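Local atomic coordinates of trypsin-resistant surface T6 protein (Streptococcus pyogenes serotype M6, PDB entry 4P0D), a protein that probably forms the repeating backbone subunit of the streptococcal pilus, a modular three-domain shaft protein probably assembled and anchored by sortase through its predicted sorting signal. Residues I321-V326 and Y370-L375; V194-S199 and I259-V264. The protein carries 1 engineered substitution. All blocks are in the same frame, centred on the assembly; numbering follows the deposited sequence. Where two conformers were deposited one is given.

Interaction 1: I321-V326 and Y370-L375; sequences IAFRKV and YKIKEL
Ile321 CD1 lies obliquely against the root of the Tyr370 ring, 3.5 Å from Tyr370 CG, and opens the apolar part of the contact. The strands run roughly the same way, 38° apart, their axes 9.8 Å from each other at closest, and no hydrogen bond joins 321-326 to 370-375. The Tyr370 hydroxyl is occupied elsewhere, on Ser366 O. Ile321 CG2, anti to its backbone N, meets Ile372 CD1 at 4.1 Å. Ile372 in turn sets CG2 over one face of the Phe323 ring, a CH-pi contact 4.2 Å from the centroid and shifted toward the rim.

Farther along, Lys325 crosses Glu374 at about a right angle. Its CE methylene lies 3.5 Å from Glu374 OE2, a van der Waals approach beside the intramolecular isopeptide bond that links Lys325 NZ to Asn479 CG. The buried acid next to this link is consistent with the Lys-Asn-Glu arrangement of isopeptide-forming pilin domains. Asn384 N donates to Glu374 OE1.

Strand 320-327 sits between 359-361 and 470-479, strand 368-376 between 338-343 and 388-392, and Phe339 of 338-343 meets Phe323 edge-to-face within this sandwich.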
loop_
_atom_site.group_PDB
_atom_site.type_symbol
_atom_site.label_atom_id
_atom_site.label_comp_id
_atom_site.label_asym_id
_atom_site.label_seq_id
_atom_site.Cartn_x
_atom_site.Cartn_y
_atom_site.Cartn_z
ATOM N N ILE A 321 16.475 14.871 -18.627
ATOM C CA ILE A 321 17.680 15.149 -19.379
ATOM C C ILE A 321 17.799 16.650 -19.623
ATOM O O ILE A 321 16.841 17.295 -20.020
ATOM C CB ILE A 321 17.682 14.400 -20.721
ATOM C CG1 ILE A 321 17.545 12.894 -20.473
ATOM C CG2 ILE A 321 18.967 14.687 -21.502
ATOM C CD1 ILE A 321 17.378 12.082 -21.725
ATOM N N ALA A 322 19.007 17.166 -19.419
ATOM C CA ALA A 322 19.310 18.577 -19.597
ATOM C C ALA A 322 20.619 18.714 -20.369
ATOM O O ALA A 322 21.475 17.829 -20.328
ATOM C CB ALA A 322 19.415 19.269 -18.241
ATOM N N PHE A 323 20.758 19.812 -21.089
ATOM C CA PHE A 323 21.991 20.098 -21.812
ATOM C C PHE A 323 22.103 21.604 -22.038
ATOM O O PHE A 323 21.147 22.349 -21.837
ATOM C CB PHE A 323 22.012 19.360 -23.151
ATOM C CG PHE A 323 20.884 19.746 -24.084
ATOM C CD1 PHE A 323 21.001 20.852 -24.909
ATOM C CD2 PHE A 323 19.712 18.995 -24.137
ATOM C CE1 PHE A 323 19.984 21.209 -25.766
ATOM C CE2 PHE A 323 18.689 19.337 -25.005
ATOM C CZ PHE A 323 18.821 20.451 -25.816
ATOM N N ARG A 324 23.281 22.048 -22.452
ATOM C CA ARG A 324 23.472 23.449 -22.754
ATOM C C ARG A 324 23.956 23.618 -24.187
ATOM O O ARG A 324 24.821 22.868 -24.656
ATOM C CB ARG A 324 24.441 24.092 -21.770
ATOM C CG ARG A 324 24.404 25.608 -21.812
ATOM C CD ARG A 324 25.453 26.207 -20.894
ATOM N NE ARG A 324 25.042 27.525 -20.433
ATOM C CZ ARG A 324 25.792 28.331 -19.683
ATOM N NH1 ARG A 324 27.016 27.958 -19.294
ATOM N NH2 ARG A 324 25.318 29.517 -19.318
ATOM N N LYS A 325 23.379 24.611 -24.865
ATOM C CA LYS A 325 23.729 24.950 -26.229
ATOM C C LYS A 325 24.642 26.170 -26.251
ATOM O O LYS A 325 24.285 27.204 -25.690
ATOM C CB LYS A 325 22.454 25.256 -27.013
ATOM C CG LYS A 325 22.648 25.340 -28.513
ATOM C CD LYS A 325 23.387 24.106 -29.028
ATOM C CE LYS A 325 23.486 24.105 -30.538
ATOM N NZ LYS A 325 24.403 25.168 -31.011
ATOM N N VAL A 326 25.800 26.058 -26.911
ATOM C CA VAL A 326 26.757 27.170 -26.952
ATOM C C VAL A 326 27.366 27.368 -28.339
ATOM O O VAL A 326 27.304 26.477 -29.189
ATOM C CB VAL A 326 27.902 26.980 -25.935
ATOM C CG1 VAL A 326 27.355 26.857 -24.520
ATOM C CG2 VAL A 326 28.781 25.781 -26.285
ATOM N N TYR A 370 19.674 7.778 -24.299
ATOM C CA TYR A 370 18.877 8.701 -25.102
ATOM C C TYR A 370 19.737 9.460 -26.096
ATOM O O TYR A 370 20.965 9.423 -26.026
ATOM C CB TYR A 370 18.106 9.674 -24.202
ATOM C CG TYR A 370 17.179 8.933 -23.287
ATOM C CD1 TYR A 370 17.644 8.400 -22.083
ATOM C CD2 TYR A 370 15.853 8.699 -23.645
ATOM C CE1 TYR A 370 16.811 7.680 -21.252
ATOM C CE2 TYR A 370 15.007 7.991 -22.814
ATOM C CZ TYR A 370 15.490 7.478 -21.626
ATOM O OH TYR A 370 14.656 6.764 -20.805
ATOM N N LYS A 371 19.072 10.113 -27.039
ATOM C CA LYS A 371 19.732 10.835 -28.104
ATOM C C LYS A 371 19.157 12.236 -28.218
ATOM O O LYS A 371 17.939 12.439 -28.130
ATOM C CB LYS A 371 19.583 10.072 -29.422
ATOM C CG LYS A 371 20.356 8.757 -29.413
ATOM C CD LYS A 371 20.310 8.035 -30.750
ATOM C CE LYS A 371 19.031 7.247 -30.911
ATOM N NZ LYS A 371 19.175 6.183 -31.944
ATOM N N ILE A 372 20.052 13.197 -28.407
ATOM C CA ILE A 372 19.694 14.586 -28.506
ATOM C C ILE A 372 20.152 15.001 -29.870
ATOM O O ILE A 372 21.319 14.782 -30.217
ATOM C CB ILE A 372 20.420 15.440 -27.454
ATOM C CG1 ILE A 372 20.028 14.957 -26.051
ATOM C CG2 ILE A 372 20.086 16.918 -27.669
ATOM C CD1 ILE A 372 20.977 15.387 -24.955
ATOM N N LYS A 373 19.236 15.560 -30.642
ATOM C CA LYS A 373 19.521 15.943 -32.021
ATOM C C LYS A 373 18.803 17.239 -32.343
ATOM O O LYS A 373 17.627 17.398 -32.019
ATOM C CB LYS A 373 19.095 14.828 -32.976
ATOM N N GLU A 374 19.510 18.170 -32.973
ATOM C CA GLU A 374 18.957 19.494 -33.234
ATOM C C GLU A 374 17.947 19.456 -34.374
ATOM O O GLU A 374 18.159 18.789 -35.386
ATOM C CB GLU A 374 20.073 20.498 -33.547
ATOM C CG GLU A 374 19.616 21.950 -33.499
ATOM C CD GLU A 374 20.767 22.937 -33.347
ATOM O OE1 GLU A 374 21.775 22.784 -34.054
ATOM O OE2 GLU A 374 20.648 23.884 -32.536
ATOM N N LEU A 375 16.835 20.148 -34.174
ATOM C CA LEU A 375 15.794 20.316 -35.184
ATOM C C LEU A 375 15.901 21.683 -35.844
ATOM O O LEU A 375 15.639 21.805 -37.047
ATOM C CB LEU A 375 14.404 20.165 -34.557
ATOM C CG LEU A 375 14.157 18.840 -33.834
ATOM C CD1 LEU A 375 12.766 18.861 -33.232
ATOM C CD2 LEU A 375 14.328 17.663 -34.779
#

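Interaction 2: V194-S199 and I259-V264; sequences VSDNMS and ISYKAV
Met198 laps the rim of the Tyr261 ring, its CE methyl lying in the ring plane 3.5 Å from Tyr261 CE2. Met198, just past strand 192-197, and Tyr261 on strand 258-265 face each other across the core of an Ig-like beta sandwich, the middle domain of the pilin. Strand 192-197 pairs with 242-247 and 276-285, while strand 258-265 lies between 171-179 and 202-213. The touching parts run nearly in the same direction, only 13° apart.

A bend at chi2 (-81°) turns the Met198 chain, and its SD also rests 4.0 Å from Ala263 CB. At the other end, Val194 and Ile259 meet tip to tip, Val194 CG1 to Ile259 CD1 at 3.9 Å. These apolar contacts flank a buried polar one. Tyr261 CG stands between its own backbone N and carbonyl carbon (chi1 44°), and the ring reaches across the core toward Asp196. Phe243 packs edge-to-face with that ring.

Three hydrogen bonds reach the Asp196 carboxylate: Lys279 N to OD1, Lys152 NZ and Tyr261 OH to OD2. Asn278 also touches Asp196, a grouping with Lys152 that recalls the Lys-Asn-acid sites of pilin domains. Carboxylate and ring planes stand 80° apart, and Tyr261 OH donates to Asp196 OD2 in a very short hydrogen bond of 2.5 Å.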
loop_
_atom_site.group_PDB
_atom_site.type_symbol
_atom_site.label_atom_id
_atom_site.label_comp_id
_atom_site.label_asym_id
_atom_site.label_seq_id
_atom_site.Cartn_x
_atom_site.Cartn_y
_atom_site.Cartn_z
ATOM N N VAL A 194 -9.156 -3.086 2.298
ATOM C CA VAL A 194 -7.953 -2.749 1.517
ATOM C C VAL A 194 -8.043 -1.348 0.891
ATOM O O VAL A 194 -9.102 -0.931 0.382
ATOM C CB VAL A 194 -7.648 -3.853 0.464
ATOM C CG1 VAL A 194 -6.421 -3.493 -0.383
ATOM C CG2 VAL A 194 -7.449 -5.196 1.166
ATOM N N SER A 195 -6.942 -0.591 1.002
ATOM C CA SER A 195 -6.858 0.754 0.431
ATOM C C SER A 195 -5.536 0.970 -0.302
ATOM O O SER A 195 -4.517 0.350 0.017
ATOM C CB SER A 195 -6.985 1.832 1.516
ATOM O OG SER A 195 -7.992 1.528 2.470
ATOM N N ASP A 196 -5.567 1.854 -1.295
ATOM C CA ASP A 196 -4.350 2.449 -1.846
ATOM C C ASP A 196 -4.670 3.848 -2.307
ATOM O O ASP A 196 -5.825 4.165 -2.618
ATOM C CB ASP A 196 -3.787 1.597 -2.986
ATOM C CG ASP A 196 -2.290 1.832 -3.244
ATOM O OD1 ASP A 196 -1.693 2.762 -2.687
ATOM O OD2 ASP A 196 -1.715 1.093 -4.061
ATOM N N ASN A 197 -3.654 4.707 -2.278
ATOM C CA ASN A 197 -3.739 6.020 -2.898
ATOM C C ASN A 197 -2.406 6.317 -3.573
ATOM O O ASN A 197 -1.336 6.170 -2.983
ATOM C CB ASN A 197 -4.085 7.107 -1.879
ATOM C CG ASN A 197 -4.644 8.382 -2.533
ATOM O OD1 ASN A 197 -5.557 8.338 -3.356
ATOM N ND2 ASN A 197 -4.113 9.523 -2.138
ATOM N N MET A 198 -2.490 6.695 -4.827
ATOM C CA MET A 198 -1.309 6.954 -5.634
ATOM C C MET A 198 -0.851 8.380 -5.387
ATOM O O MET A 198 -1.680 9.275 -5.244
ATOM C CB MET A 198 -1.659 6.795 -7.111
ATOM C CG MET A 198 -2.093 5.406 -7.539
ATOM S SD MET A 198 -0.657 4.367 -7.809
ATOM C CE MET A 198 -1.479 2.779 -7.834
ATOM N N SER A 199 0.457 8.603 -5.370
ATOM C CA SER A 199 0.987 9.975 -5.316
ATOM C C SER A 199 0.565 10.713 -6.584
ATOM O O SER A 199 0.126 10.086 -7.567
ATOM C CB SER A 199 2.510 9.976 -5.185
ATOM O OG SER A 199 3.084 9.224 -6.239
ATOM N N ILE A 259 -5.470 -8.661 -5.909
ATOM C CA ILE A 259 -5.987 -7.419 -6.448
ATOM C C ILE A 259 -4.963 -6.851 -7.435
ATOM O O ILE A 259 -3.775 -6.811 -7.127
ATOM C CB ILE A 259 -6.251 -6.397 -5.306
ATOM C CG1 ILE A 259 -7.206 -6.985 -4.255
ATOM C CG2 ILE A 259 -6.801 -5.070 -5.831
ATOM C CD1 ILE A 259 -7.554 -6.005 -3.158
ATOM N N SER A 260 -5.425 -6.397 -8.594
ATOM C CA SER A 260 -4.568 -5.719 -9.549
ATOM C C SER A 260 -5.179 -4.399 -9.993
ATOM O O SER A 260 -6.399 -4.221 -9.965
ATOM C CB SER A 260 -4.295 -6.633 -10.745
ATOM O OG SER A 260 -3.543 -7.714 -10.266
ATOM N N TYR A 261 -4.319 -3.462 -10.366
ATOM C CA TYR A 261 -4.768 -2.175 -10.887
ATOM C C TYR A 261 -3.632 -1.439 -11.579
ATOM O O TYR A 261 -2.468 -1.796 -11.440
ATOM C CB TYR A 261 -5.384 -1.311 -9.792
ATOM C CG TYR A 261 -4.610 -1.285 -8.498
ATOM C CD1 TYR A 261 -4.758 -2.294 -7.547
ATOM C CD2 TYR A 261 -3.733 -0.239 -8.213
ATOM C CE1 TYR A 261 -4.049 -2.264 -6.348
ATOM C CE2 TYR A 261 -3.022 -0.203 -7.027
ATOM C CZ TYR A 261 -3.187 -1.199 -6.098
ATOM O OH TYR A 261 -2.475 -1.127 -4.915
ATOM N N LYS A 262 -3.985 -0.417 -12.339
ATOM C CA LYS A 262 -3.010 0.303 -13.128
ATOM C C LYS A 262 -3.048 1.770 -12.843
ATOM O O LYS A 262 -4.082 2.294 -12.454
ATOM C CB LYS A 262 -3.316 0.103 -14.596
ATOM C CG LYS A 262 -3.043 -1.297 -15.098
ATOM C CD LYS A 262 -3.484 -1.330 -16.546
ATOM C CE LYS A 262 -3.216 -2.644 -17.226
ATOM N NZ LYS A 262 -3.722 -2.473 -18.630
ATOM N N ALA A 263 -1.929 2.441 -13.088
ATOM C CA ALA A 263 -1.886 3.872 -13.120
ATOM C C ALA A 263 -0.942 4.341 -14.220
ATOM O O ALA A 263 -0.066 3.596 -14.649
ATOM C CB ALA A 263 -1.483 4.427 -11.771
ATOM N N VAL A 264 -1.134 5.566 -14.701
ATOM C CA VAL A 264 -0.286 6.103 -15.771
ATOM C C VAL A 264 0.469 7.358 -15.321
ATOM O O VAL A 264 -0.116 8.281 -14.736
ATOM C CB VAL A 264 -1.106 6.440 -17.029
ATOM C CG1 VAL A 264 -2.079 7.563 -16.732
ATOM C CG2 VAL A 264 -0.184 6.814 -18.182
#

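How the interactions relate
Along the chain 194-199 and 259-264 come first, and interaction 1 opens only after interaction 2 has closed. They belong to successive modules of the pilin: interaction 2 to the middle, Cna-B-like domain, interaction 1 to the prealbumin-like domain that follows. Their centres are 35 Å apart and their nearest atoms about 15 Å, without touching. None of the four strands is shared. Each contact nevertheless does the same job, joining the two layers of its own beta sandwich through side chains rather than backbone pairing, with a buried acid in each that is met by polar partners. The two contacts thus lie in the cores of two different domains of the elongated subunit.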